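Local structure of KLLA0F20702p (Kluyveromyces lactis, 5Y5A) at residues Lys288-Ser293 with Met313-Leu318; Asn458-Ser463 with Val536-Asn541; Glu504-Met509 with Asp514-Lys519. The protein is an Est1 telomerase protein, here its larger N-terminal portion, that binds Cdc13 and so probably serves to recruit telomerase to telomeres. All blocks are in the same frame, centred on the assembly; numbering follows the deposited sequence.

Interaction 1. Residues Lys288-Ser293 with Met313-Leu318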
ATOM      1  N   LYS A 288       6.248   7.352 -19.953  1.00 43.32           N
ATOM      2  CA  LYS A 288       5.762   7.954 -21.194  1.00 56.11           C
ATOM      3  C   LYS A 288       4.243   8.066 -21.168  1.00 52.11           C
ATOM      4  O   LYS A 288       3.678   9.042 -21.645  1.00 48.34           O
ATOM      5  CB  LYS A 288       6.205   7.140 -22.417  1.00 53.80           C
ATOM      6  CG  LYS A 288       7.699   7.176 -22.726  1.00 56.32           C
ATOM      7  CD  LYS A 288       8.014   6.257 -23.912  1.00 63.46           C
ATOM      8  CE  LYS A 288       9.477   6.338 -24.335  1.00 72.20           C
ATOM      9  NZ  LYS A 288       9.846   5.275 -25.328  1.00 75.30           N
ATOM     10  N   LYS A 289       3.597   7.055 -20.599  1.00 52.28           N
ATOM     11  CA  LYS A 289       2.155   7.061 -20.425  1.00 50.79           C
ATOM     12  C   LYS A 289       1.727   8.136 -19.440  1.00 47.71           C
ATOM     13  O   LYS A 289       0.725   8.813 -19.658  1.00 53.08           O
ATOM     14  CB  LYS A 289       1.670   5.693 -19.959  1.00 48.31           C
ATOM     15  CG  LYS A 289       1.720   4.647 -21.053  1.00 47.42           C
ATOM     16  CD  LYS A 289       1.336   3.286 -20.526  1.00 47.60           C
ATOM     17  CE  LYS A 289       1.265   2.282 -21.657  1.00 54.10           C
ATOM     18  NZ  LYS A 289       0.947   0.936 -21.127  1.00 60.92           N
ATOM     19  N   LEU A 290       2.492   8.292 -18.359  1.00 39.06           N
ATOM     20  CA  LEU A 290       2.222   9.337 -17.377  1.00 35.30           C
ATOM     21  C   LEU A 290       2.197  10.696 -18.057  1.00 45.55           C
ATOM     22  O   LEU A 290       1.321  11.522 -17.797  1.00 53.46           O
ATOM     23  CB  LEU A 290       3.270   9.329 -16.255  1.00 41.95           C
ATOM     24  CG  LEU A 290       3.230  10.502 -15.265  1.00 40.31           C
ATOM     25  CD1 LEU A 290       1.856  10.624 -14.572  1.00 34.89           C
ATOM     26  CD2 LEU A 290       4.336  10.350 -14.230  1.00 35.51           C
ATOM     27  N   LEU A 291       3.161  10.923 -18.936  1.00 42.59           N
ATOM     28  CA  LEU A 291       3.244  12.198 -19.637  1.00 50.12           C
ATOM     29  C   LEU A 291       2.028  12.417 -20.550  1.00 54.00           C
ATOM     30  O   LEU A 291       1.544  13.541 -20.688  1.00 54.68           O
ATOM     31  CB  LEU A 291       4.554  12.281 -20.427  1.00 46.88           C
ATOM     32  CG  LEU A 291       5.653  13.038 -19.666  1.00 51.17           C
ATOM     33  CD1 LEU A 291       5.821  12.504 -18.253  1.00 52.60           C
ATOM     34  CD2 LEU A 291       6.981  13.023 -20.408  1.00 48.53           C
ATOM     35  N   ASN A 292       1.527  11.338 -21.148  1.00 42.48           N
ATOM     36  CA  ASN A 292       0.316  11.410 -21.959  1.00 53.16           C
ATOM     37  C   ASN A 292      -0.905  11.779 -21.124  1.00 56.92           C
ATOM     38  O   ASN A 292      -1.740  12.574 -21.558  1.00 54.26           O
ATOM     39  CB  ASN A 292       0.077  10.090 -22.683  1.00 49.22           C
ATOM     40  CG  ASN A 292       1.068   9.859 -23.802  1.00 53.95           C
ATOM     41  OD1 ASN A 292       1.711  10.794 -24.273  1.00 57.40           O
ATOM     42  ND2 ASN A 292       1.186   8.612 -24.242  1.00 50.90           N
ATOM     43  N   SER A 293      -0.997  11.197 -19.933  1.00 46.47           N
ATOM     44  CA  SER A 293      -2.058  11.520 -18.992  1.00 49.41           C
ATOM     45  C   SER A 293      -1.997  12.983 -18.585  1.00 48.41           C
ATOM     46  O   SER A 293      -3.019  13.665 -18.532  1.00 54.51           O
ATOM     47  CB  SER A 293      -1.965  10.636 -17.744  1.00 50.11           C
ATOM     48  OG  SER A 293      -2.399   9.324 -18.022  1.00 46.55           O
ATOM     49  N   MET A 313      -5.806  15.652  -8.248  1.00 46.67           N
ATOM     50  CA  MET A 313      -5.186  15.334  -6.964  1.00 45.15           C
ATOM     51  C   MET A 313      -4.421  14.019  -7.032  1.00 44.07           C
ATOM     52  O   MET A 313      -3.402  13.869  -6.371  1.00 47.28           O
ATOM     53  CB  MET A 313      -6.231  15.297  -5.856  1.00 51.36           C
ATOM     54  CG  MET A 313      -6.920  16.637  -5.665  1.00 54.95           C
ATOM     55  SD  MET A 313      -8.017  16.653  -4.252  1.00 61.95           S
ATOM     56  CE  MET A 313      -9.314  17.730  -4.863  1.00 54.40           C
ATOM     57  N   GLU A 314      -4.890  13.081  -7.851  1.00 40.32           N
ATOM     58  CA  GLU A 314      -4.164  11.829  -8.032  1.00 42.42           C
ATOM     59  C   GLU A 314      -2.873  12.035  -8.838  1.00 42.61           C
ATOM     60  O   GLU A 314      -1.861  11.414  -8.566  1.00 47.56           O
ATOM     61  CB  GLU A 314      -5.039  10.786  -8.729  1.00 47.22           C
ATOM     62  CG  GLU A 314      -4.341   9.450  -8.861  1.00 48.12           C
ATOM     63  CD  GLU A 314      -5.060   8.488  -9.782  1.00 48.20           C
ATOM     64  OE1 GLU A 314      -6.239   8.726 -10.076  1.00 50.76           O
ATOM     65  OE2 GLU A 314      -4.440   7.489 -10.204  1.00 50.31           O
ATOM     66  N   PHE A 315      -2.912  12.915  -9.829  1.00 46.05           N
ATOM     67  CA  PHE A 315      -1.800  13.023 -10.758  1.00 44.16           C
ATOM     68  C   PHE A 315      -0.801  14.137 -10.483  1.00 42.10           C
ATOM     69  O   PHE A 315       0.388  13.949 -10.700  1.00 45.13           O
ATOM     70  CB  PHE A 315      -2.336  13.191 -12.178  1.00 38.78           C
ATOM     71  CG  PHE A 315      -2.780  11.910 -12.802  1.00 37.51           C
ATOM     72  CD1 PHE A 315      -4.027  11.376 -12.518  1.00 37.74           C
ATOM     73  CD2 PHE A 315      -1.943  11.223 -13.662  1.00 40.59           C
ATOM     74  CE1 PHE A 315      -4.433  10.190 -13.091  1.00 46.35           C
ATOM     75  CE2 PHE A 315      -2.347  10.037 -14.240  1.00 45.60           C
ATOM     76  CZ  PHE A 315      -3.595   9.520 -13.956  1.00 47.58           C
ATOM     77  N   TYR A 316      -1.265  15.296 -10.033  1.00 42.63           N
ATOM     78  CA  TYR A 316      -0.391  16.463 -10.027  1.00 42.28           C
ATOM     79  C   TYR A 316       0.638  16.417  -8.916  1.00 43.51           C
ATOM     80  O   TYR A 316       1.570  17.212  -8.909  1.00 44.79           O
ATOM     81  CB  TYR A 316      -1.204  17.762  -9.946  1.00 45.44           C
ATOM     82  CG  TYR A 316      -1.744  18.192 -11.299  1.00 46.10           C
ATOM     83  CD1 TYR A 316      -1.890  17.271 -12.320  1.00 46.35           C
ATOM     84  CD2 TYR A 316      -2.082  19.518 -11.563  1.00 49.44           C
ATOM     85  CE1 TYR A 316      -2.373  17.632 -13.552  1.00 45.72           C
ATOM     86  CE2 TYR A 316      -2.572  19.897 -12.820  1.00 46.04           C
ATOM     87  CZ  TYR A 316      -2.712  18.940 -13.805  1.00 45.72           C
ATOM     88  OH  TYR A 316      -3.195  19.267 -15.061  1.00 44.61           O
ATOM     89  N   ILE A 317       0.499  15.480  -7.985  1.00 37.45           N
ATOM     90  CA  ILE A 317       1.525  15.331  -6.970  1.00 33.84           C
ATOM     91  C   ILE A 317       2.700  14.527  -7.539  1.00 38.34           C
ATOM     92  O   ILE A 317       3.801  14.565  -7.004  1.00 43.81           O
ATOM     93  CB  ILE A 317       0.980  14.644  -5.684  1.00 36.55           C
ATOM     94  CG1 ILE A 317       1.929  14.882  -4.501  1.00 35.23           C
ATOM     95  CG2 ILE A 317       0.724  13.159  -5.925  1.00 35.51           C
ATOM     96  CD1 ILE A 317       1.522  14.170  -3.210  1.00 41.79           C
ATOM     97  N   LEU A 318       2.457  13.792  -8.598  1.00 37.74           N
ATOM     98  CA  LEU A 318       3.461  12.952  -9.188  1.00 37.30           C
ATOM     99  C   LEU A 318       4.662  13.677  -9.723  1.00 41.12           C
ATOM    100  O   LEU A 318       5.753  13.325  -9.388  1.00 45.49           O
ATOM    101  CB  LEU A 318       2.855  12.010 -10.194  1.00 38.09           C
ATOM    102  CG  LEU A 318       1.820  11.077  -9.608  1.00 38.34           C
ATOM    103  CD1 LEU A 318       1.211  10.204 -10.660  1.00 36.84           C
ATOM    104  CD2 LEU A 318       2.402  10.223  -8.520  1.00 38.43           C
TER
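L290 brings its methyl CD1 up to the edge of the F315 ring, near the ring plane, where CD1 lies 4.0 Å from F315 CD2. The same methyl also meets L318 CD1 at 4.0 Å, so a single branch of the leucine serves both partners. The torsion of L290 (CG opposite the backbone N, chi1 171°) carries CD1 forward to F315 and L318, though its CB does not aim at them. S293 approaches the ring obliquely: its CB is 3.6 Å from F315 CE2, and a residue this small lets the helix come in close beside the phenyl group. Leucine and phenylalanine suit this buried site, where no hydrogen bond crosses and apolar contact does the joining. Trading F315 for an alanine would probably leave L290 CD1 and S293 CB without the ring they rest against and open a gap between the helices. F251 of helix 251-263 also touches S293 and F315, while L278 and L279 of helix 271-279 touch L290. F315 and L318 are further joined by a type I turn, closed by L318 N to F315 O at 3.0 Å. Such apolar packing of successive helices is consistent with the TPR-like, all-helical build of the Est1 DNA/RNA-binding domain.

Interaction 2. Residues Asn458-Ser463 with Val536-Asn541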
ATOM      1  N   ASN A 458      -4.663  23.450  20.010  1.00 45.54           N
ATOM      2  CA  ASN A 458      -5.506  24.393  20.756  1.00 46.48           C
ATOM      3  C   ASN A 458      -6.995  24.215  20.451  1.00 46.68           C
ATOM      4  O   ASN A 458      -7.830  24.347  21.350  1.00 45.03           O
ATOM      5  CB  ASN A 458      -5.095  25.851  20.477  1.00 47.18           C
ATOM      6  CG  ASN A 458      -3.833  26.267  21.245  1.00 50.61           C
ATOM      7  OD1 ASN A 458      -3.426  25.600  22.188  1.00 49.82           O
ATOM      8  ND2 ASN A 458      -3.222  27.378  20.840  1.00 48.70           N
ATOM      9  N   GLU A 459      -7.334  23.924  19.193  1.00 44.23           N
ATOM     10  CA  GLU A 459      -8.738  23.656  18.843  1.00 45.31           C
ATOM     11  C   GLU A 459      -9.196  22.354  19.494  1.00 49.11           C
ATOM     12  O   GLU A 459     -10.319  22.245  19.967  1.00 50.73           O
ATOM     13  CB  GLU A 459      -8.937  23.571  17.325  1.00 43.96           C
ATOM     14  CG  GLU A 459      -8.658  24.859  16.566  1.00 47.77           C
ATOM     15  CD  GLU A 459      -9.589  25.982  16.972  1.00 62.81           C
ATOM     16  OE1 GLU A 459      -9.137  27.147  17.010  1.00 70.75           O
ATOM     17  OE2 GLU A 459     -10.772  25.703  17.256  1.00 70.01           O
ATOM     18  N   LEU A 460      -8.315  21.363  19.514  1.00 49.83           N
ATOM     19  CA  LEU A 460      -8.656  20.087  20.123  1.00 53.53           C
ATOM     20  C   LEU A 460      -8.876  20.247  21.624  1.00 55.90           C
ATOM     21  O   LEU A 460      -9.856  19.741  22.167  1.00 55.53           O
ATOM     22  CB  LEU A 460      -7.568  19.050  19.829  1.00 48.50           C
ATOM     23  CG  LEU A 460      -7.469  18.736  18.332  1.00 45.63           C
ATOM     24  CD1 LEU A 460      -6.426  17.682  18.038  1.00 39.16           C
ATOM     25  CD2 LEU A 460      -8.829  18.320  17.799  1.00 51.83           C
ATOM     26  N   LEU A 461      -7.984  20.978  22.286  1.00 57.53           N
ATOM     27  CA  LEU A 461      -8.124  21.232  23.718  1.00 61.78           C
ATOM     28  C   LEU A 461      -9.431  21.955  24.050  1.00 65.06           C
ATOM     29  O   LEU A 461      -9.990  21.774  25.133  1.00 67.66           O
ATOM     30  CB  LEU A 461      -6.927  22.040  24.234  1.00 59.08           C
ATOM     31  CG  LEU A 461      -5.595  21.282  24.287  1.00 55.56           C
ATOM     32  CD1 LEU A 461      -4.420  22.246  24.296  1.00 49.79           C
ATOM     33  CD2 LEU A 461      -5.563  20.381  25.510  1.00 52.09           C
ATOM     34  N   SER A 462      -9.928  22.761  23.118  1.00 68.49           N
ATOM     35  CA  SER A 462     -11.178  23.490  23.341  1.00 73.01           C
ATOM     36  C   SER A 462     -12.408  22.610  23.106  1.00 76.34           C
ATOM     37  O   SER A 462     -13.521  22.982  23.472  1.00 75.26           O
ATOM     38  CB  SER A 462     -11.248  24.723  22.442  1.00 72.25           C
ATOM     39  OG  SER A 462     -10.120  25.559  22.624  1.00 70.73           O
ATOM     40  N   SER A 463     -12.202  21.451  22.487  1.00 79.18           N
ATOM     41  CA  SER A 463     -13.294  20.521  22.221  1.00 82.76           C
ATOM     42  C   SER A 463     -13.689  19.756  23.480  1.00 86.01           C
ATOM     43  O   SER A 463     -14.858  19.739  23.865  1.00 88.86           O
ATOM     44  CB  SER A 463     -12.906  19.541  21.111  1.00 78.90           C
ATOM     45  OG  SER A 463     -12.650  20.225  19.897  1.00 75.27           O
ATOM     46  N   VAL A 536      -5.797  10.871  21.480  1.00 45.51           N
ATOM     47  CA  VAL A 536      -4.470  10.413  21.105  1.00 46.39           C
ATOM     48  C   VAL A 536      -3.699  11.529  20.403  1.00 47.15           C
ATOM     49  O   VAL A 536      -2.472  11.580  20.474  1.00 51.97           O
ATOM     50  CB  VAL A 536      -4.533   9.146  20.203  1.00 46.95           C
ATOM     51  CG1 VAL A 536      -5.241   9.435  18.871  1.00 43.62           C
ATOM     52  CG2 VAL A 536      -3.139   8.585  19.964  1.00 47.82           C
ATOM     53  N   LEU A 537      -4.412  12.435  19.739  1.00 48.63           N
ATOM     54  CA  LEU A 537      -3.744  13.523  19.035  1.00 44.96           C
ATOM     55  C   LEU A 537      -3.265  14.571  20.023  1.00 50.67           C
ATOM     56  O   LEU A 537      -2.164  15.096  19.876  1.00 50.07           O
ATOM     57  CB  LEU A 537      -4.662  14.155  17.997  1.00 44.00           C
ATOM     58  CG  LEU A 537      -4.667  13.432  16.655  1.00 47.53           C
ATOM     59  CD1 LEU A 537      -5.693  14.039  15.717  1.00 44.42           C
ATOM     60  CD2 LEU A 537      -3.274  13.483  16.037  1.00 42.06           C
ATOM     61  N   VAL A 538      -4.087  14.870  21.031  1.00 49.87           N
ATOM     62  CA  VAL A 538      -3.695  15.817  22.066  1.00 52.40           C
ATOM     63  C   VAL A 538      -2.459  15.276  22.794  1.00 53.24           C
ATOM     64  O   VAL A 538      -1.516  16.014  23.073  1.00 50.95           O
ATOM     65  CB  VAL A 538      -4.848  16.086  23.070  1.00 48.51           C
ATOM     66  CG1 VAL A 538      -4.341  16.814  24.300  1.00 48.01           C
ATOM     67  CG2 VAL A 538      -5.958  16.895  22.414  1.00 47.93           C
ATOM     68  N   TYR A 539      -2.451  13.975  23.062  1.00 52.61           N
ATOM     69  CA  TYR A 539      -1.325  13.340  23.740  1.00 57.34           C
ATOM     70  C   TYR A 539      -0.039  13.367  22.906  1.00 49.38           C
ATOM     71  O   TYR A 539       1.033  13.710  23.402  1.00 47.66           O
ATOM     72  CB  TYR A 539      -1.673  11.894  24.095  1.00 66.33           C
ATOM     73  CG  TYR A 539      -0.527  11.134  24.718  1.00 79.06           C
ATOM     74  CD1 TYR A 539      -0.200  11.308  26.053  1.00 81.75           C
ATOM     75  CD2 TYR A 539       0.226  10.237  23.970  1.00 88.81           C
ATOM     76  CE1 TYR A 539       0.846  10.616  26.630  1.00 90.37           C
ATOM     77  CE2 TYR A 539       1.276   9.541  24.539  1.00 95.29           C
ATOM     78  CZ  TYR A 539       1.581   9.735  25.870  1.00 98.35           C
ATOM     79  OH  TYR A 539       2.623   9.045  26.448  1.00109.50           O
ATOM     80  N   SER A 540      -0.144  12.995  21.640  1.00 44.74           N
ATOM     81  CA  SER A 540       1.030  12.974  20.781  1.00 49.07           C
ATOM     82  C   SER A 540       1.528  14.390  20.532  1.00 47.14           C
ATOM     83  O   SER A 540       2.728  14.650  20.570  1.00 51.36           O
ATOM     84  CB  SER A 540       0.718  12.273  19.459  1.00 49.80           C
ATOM     85  OG  SER A 540       0.456  10.898  19.684  1.00 54.06           O
ATOM     86  N   ASN A 541       0.603  15.308  20.292  1.00 44.90           N
ATOM     87  CA  ASN A 541       0.984  16.688  20.027  1.00 51.06           C
ATOM     88  C   ASN A 541       1.661  17.334  21.227  1.00 47.24           C
ATOM     89  O   ASN A 541       2.636  18.068  21.072  1.00 51.77           O
ATOM     90  CB  ASN A 541      -0.235  17.505  19.588  1.00 45.49           C
ATOM     91  CG  ASN A 541      -0.745  17.079  18.225  1.00 50.37           C
ATOM     92  OD1 ASN A 541      -0.184  16.168  17.612  1.00 52.38           O
ATOM     93  ND2 ASN A 541      -1.815  17.722  17.746  1.00 45.41           N
TER
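No ring or other flat side-chain group takes part where L460 and L461 meet L537 and V538; the faces that come together are built of leucine and valine carbons. Of the flat side-chain groups in the two segments, the N541 amide comes nearest, and it directs ND2 to T457 OG1 in a hydrogen bond. V538 meets both leucines by splitting its two methyls, while L460 is the most covered residue. V538 CG2 rests 3.7 Å from L460 CB, and V538 CG1 lies 4.0 Å from L461 CD2. This division follows from chi1 of 167°, which sets CG1 opposite the backbone N and leaves CG2 beside it. The L460 and L537 side chains cross at a slant, with L460 CD1 3.9 Å from L537 CB. A beta-branched valine suits the spot because it offers two methyls close to the backbone: L460 meets one with its own CB, and L461 extends CD2 to the other. The helix axes approach to 9.9 Å with a signed crossing angle of -135°, so the two run roughly antiparallel but well inclined. Near the end of its helix, S462 turns its OG back to N458 O at 2.9 Å. Around the pair, L423 and A426 of helix 421-433 pack on L537, M430 of the same helix touches N541, and R560 of strand 560-563 lies against L461.

Interaction 3. Residues Glu504-Met509 with Asp514-Lys519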
ATOM      1  N   GLU A 504      -0.756  -2.110  24.031  1.00 70.71           N
ATOM      2  CA  GLU A 504      -0.120  -3.117  24.871  1.00 77.95           C
ATOM      3  C   GLU A 504      -1.072  -4.249  25.232  1.00 75.52           C
ATOM      4  O   GLU A 504      -0.793  -5.412  24.960  1.00 75.32           O
ATOM      5  CB  GLU A 504       0.408  -2.455  26.145  1.00 83.47           C
ATOM      6  CG  GLU A 504       1.517  -3.194  26.855  1.00 87.44           C
ATOM      7  CD  GLU A 504       1.972  -2.463  28.109  1.00 95.54           C
ATOM      8  OE1 GLU A 504       1.409  -1.388  28.408  1.00 89.65           O
ATOM      9  OE2 GLU A 504       2.888  -2.959  28.798  1.00106.65           O
ATOM     10  N   LYS A 505      -2.213  -3.889  25.813  1.00 72.10           N
ATOM     11  CA  LYS A 505      -3.172  -4.866  26.314  1.00 82.40           C
ATOM     12  C   LYS A 505      -3.937  -5.646  25.241  1.00 81.21           C
ATOM     13  O   LYS A 505      -4.520  -6.688  25.549  1.00 80.42           O
ATOM     14  CB  LYS A 505      -4.178  -4.170  27.226  1.00 92.92           C
ATOM     15  CG  LYS A 505      -5.012  -3.112  26.532  1.00 96.24           C
ATOM     16  CD  LYS A 505      -5.809  -2.341  27.559  1.00104.18           C
ATOM     17  CE  LYS A 505      -6.594  -1.213  26.930  1.00106.22           C
ATOM     18  NZ  LYS A 505      -7.004  -0.235  27.977  1.00110.50           N
ATOM     19  N   LEU A 506      -3.962  -5.162  24.015  1.00 75.74           N
ATOM     20  CA  LEU A 506      -4.696  -5.848  22.974  1.00 76.35           C
ATOM     21  C   LEU A 506      -4.284  -7.288  22.798  1.00 85.68           C
ATOM     22  O   LEU A 506      -5.092  -8.140  22.510  1.00 93.34           O
ATOM     23  CB  LEU A 506      -4.499  -5.138  21.644  1.00 71.38           C
ATOM     24  CG  LEU A 506      -5.312  -3.891  21.361  1.00 69.76           C
ATOM     25  CD1 LEU A 506      -5.463  -3.692  19.875  1.00 74.87           C
ATOM     26  CD2 LEU A 506      -6.666  -4.026  22.003  1.00 60.34           C
ATOM     27  N   LEU A 507      -3.011  -7.559  22.961  1.00 83.87           N
ATOM     28  CA  LEU A 507      -2.487  -8.900  22.728  1.00 87.86           C
ATOM     29  C   LEU A 507      -3.015  -9.916  23.737  1.00 92.92           C
ATOM     30  O   LEU A 507      -3.033 -11.119  23.469  1.00 94.44           O
ATOM     31  CB  LEU A 507      -0.959  -8.880  22.748  1.00 89.76           C
ATOM     32  CG  LEU A 507      -0.255  -8.315  23.981  1.00 89.20           C
ATOM     33  CD1 LEU A 507      -0.028  -9.381  25.057  1.00 92.56           C
ATOM     34  CD2 LEU A 507       1.056  -7.664  23.565  1.00 87.10           C
ATOM     35  N   SER A 508      -3.436  -9.430  24.899  1.00 92.34           N
ATOM     36  CA  SER A 508      -3.981 -10.305  25.927  1.00 95.83           C
ATOM     37  C   SER A 508      -5.503 -10.404  25.824  1.00 94.17           C
ATOM     38  O   SER A 508      -6.143 -11.086  26.624  1.00 96.69           O
ATOM     39  CB  SER A 508      -3.567  -9.814  27.318  1.00 99.11           C
ATOM     40  OG  SER A 508      -4.116  -8.537  27.596  1.00100.29           O
ATOM     41  N   MET A 509      -6.076  -9.728  24.833  1.00 89.22           N
ATOM     42  CA  MET A 509      -7.522  -9.757  24.629  1.00 86.71           C
ATOM     43  C   MET A 509      -7.931 -10.834  23.620  1.00 86.08           C
ATOM     44  O   MET A 509      -7.107 -11.342  22.855  1.00 83.91           O
ATOM     45  CB  MET A 509      -8.028  -8.384  24.173  1.00 82.69           C
ATOM     46  CG  MET A 509      -7.785  -7.269  25.183  1.00 82.55           C
ATOM     47  SD  MET A 509      -8.292  -5.645  24.585  1.00111.64           S
ATOM     48  CE  MET A 509     -10.074  -5.753  24.748  1.00 98.58           C
ATOM     49  N   ASP A 514      -9.454 -10.412  14.610  1.00 61.93           N
ATOM     50  CA  ASP A 514     -10.572  -9.556  14.232  1.00 60.41           C
ATOM     51  C   ASP A 514     -10.370  -8.129  14.746  1.00 58.12           C
ATOM     52  O   ASP A 514     -10.708  -7.168  14.051  1.00 56.50           O
ATOM     53  CB  ASP A 514     -11.896 -10.132  14.742  1.00 62.95           C
ATOM     54  CG  ASP A 514     -12.455 -11.209  13.821  1.00 70.63           C
ATOM     55  OD1 ASP A 514     -11.965 -11.336  12.678  1.00 71.95           O
ATOM     56  OD2 ASP A 514     -13.394 -11.922  14.232  1.00 75.83           O
ATOM     57  N   ARG A 515      -9.809  -7.993  15.948  1.00 57.01           N
ATOM     58  CA  ARG A 515      -9.541  -6.672  16.526  1.00 57.94           C
ATOM     59  C   ARG A 515      -8.623  -5.856  15.650  1.00 54.21           C
ATOM     60  O   ARG A 515      -8.786  -4.639  15.525  1.00 50.29           O
ATOM     61  CB  ARG A 515      -8.901  -6.781  17.911  1.00 60.20           C
ATOM     62  CG  ARG A 515      -9.771  -7.409  18.942  1.00 64.39           C
ATOM     63  CD  ARG A 515      -9.175  -7.238  20.321  1.00 62.38           C
ATOM     64  NE  ARG A 515     -10.066  -7.805  21.316  1.00 61.64           N
ATOM     65  CZ  ARG A 515     -11.156  -7.195  21.758  1.00 69.42           C
ATOM     66  NH1 ARG A 515     -11.477  -5.996  21.289  1.00 67.10           N
ATOM     67  NH2 ARG A 515     -11.921  -7.781  22.671  1.00 73.44           N
ATOM     68  N   LEU A 516      -7.645  -6.536  15.062  1.00 54.68           N
ATOM     69  CA  LEU A 516      -6.622  -5.870  14.267  1.00 57.35           C
ATOM     70  C   LEU A 516      -7.087  -5.639  12.826  1.00 58.33           C
ATOM     71  O   LEU A 516      -6.325  -5.156  11.999  1.00 55.71           O
ATOM     72  CB  LEU A 516      -5.318  -6.675  14.295  1.00 53.58           C
ATOM     73  CG  LEU A 516      -4.705  -6.888  15.692  1.00 57.14           C
ATOM     74  CD1 LEU A 516      -3.370  -7.625  15.626  1.00 53.13           C
ATOM     75  CD2 LEU A 516      -4.545  -5.568  16.428  1.00 55.88           C
ATOM     76  N   VAL A 517      -8.337  -5.988  12.530  1.00 60.84           N
ATOM     77  CA  VAL A 517      -8.952  -5.589  11.262  1.00 55.57           C
ATOM     78  C   VAL A 517     -10.272  -4.868  11.513  1.00 51.02           C
ATOM     79  O   VAL A 517     -11.175  -4.913  10.686  1.00 50.23           O
ATOM     80  CB  VAL A 517      -9.205  -6.788  10.311  1.00 59.15           C
ATOM     81  CG1 VAL A 517      -7.887  -7.320   9.752  1.00 52.53           C
ATOM     82  CG2 VAL A 517     -10.011  -7.886  11.003  1.00 58.97           C
ATOM     83  N   GLY A 518     -10.372  -4.214  12.667  1.00 57.87           N
ATOM     84  CA  GLY A 518     -11.498  -3.355  12.985  1.00 59.84           C
ATOM     85  C   GLY A 518     -12.766  -4.036  13.466  1.00 67.78           C
ATOM     86  O   GLY A 518     -13.773  -3.366  13.697  1.00 68.32           O
ATOM     87  N   LYS A 519     -12.731  -5.356  13.628  1.00 68.87           N
ATOM     88  CA  LYS A 519     -13.927  -6.097  14.015  1.00 68.10           C
ATOM     89  C   LYS A 519     -13.891  -6.559  15.470  1.00 68.66           C
ATOM     90  O   LYS A 519     -12.952  -7.224  15.900  1.00 70.14           O
ATOM     91  CB  LYS A 519     -14.131  -7.291  13.078  1.00 72.14           C
ATOM     92  CG  LYS A 519     -14.554  -6.863  11.680  1.00 80.72           C
ATOM     93  CD  LYS A 519     -14.488  -7.978  10.651  1.00 88.44           C
ATOM     94  CE  LYS A 519     -14.804  -7.417   9.266  1.00 95.15           C
ATOM     95  NZ  LYS A 519     -14.502  -8.350   8.145  1.00 98.47           N
TER
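Next to R515, which packs against M509, the carbonyl oxygen of D514 is gripped by two amides from opposite faces of its plane, V517 N at 3.1 Å and K519 N at 2.7 Å. The second of these, with the bond from G518 N to R515 O, makes the Schellman motif that ends helix 512-515. G518 is its C-prime residue, and the positive phi of 80° explains why glycine fits there. The helix end faces a short 3-10 turn through two kinds of packing. L506 CD1 lies 4.0 Å from L516 CD2 as the two leucines run past one another in opposite senses. Both also pack on the bound peptide, presumably from Cdc13, so this contact forms part of the surface that the peptide packs on. R515 stretches from CG to NE and crosses M509 at about a right angle. Its polar end is fixed from outside, with NH1 bonded to D479 O and NE to D510 O, so the guanidinium is held as a plate for apolar packing. A flexible methionine can fold over such a plate: bent at chi3 (76°), M509 sets its methyl CE over one face, offset toward the rim, 3.4 Å from R515 NH2.

In the fold
From the N terminus, interaction 1 comes first, closing a loop of 19 residues that joins helix 285-298 to the junction of helices 306-315 and 318-325. It is complete before interaction 2 opens on helix 447-462. Interaction 2 spans 72 residues, part of them not modelled, and brings helix 526-546 back against that earlier helix. Nested within its loop is interaction 3, a local closure over four residues that joins a 3-10 turn to the end of helix 512-515. Interactions 2 and 3 have centres about 25 Å apart, whereas the centres of interactions 1 and 3 lie about 39 Å apart, on opposite sides of the chain's centre. None touches another.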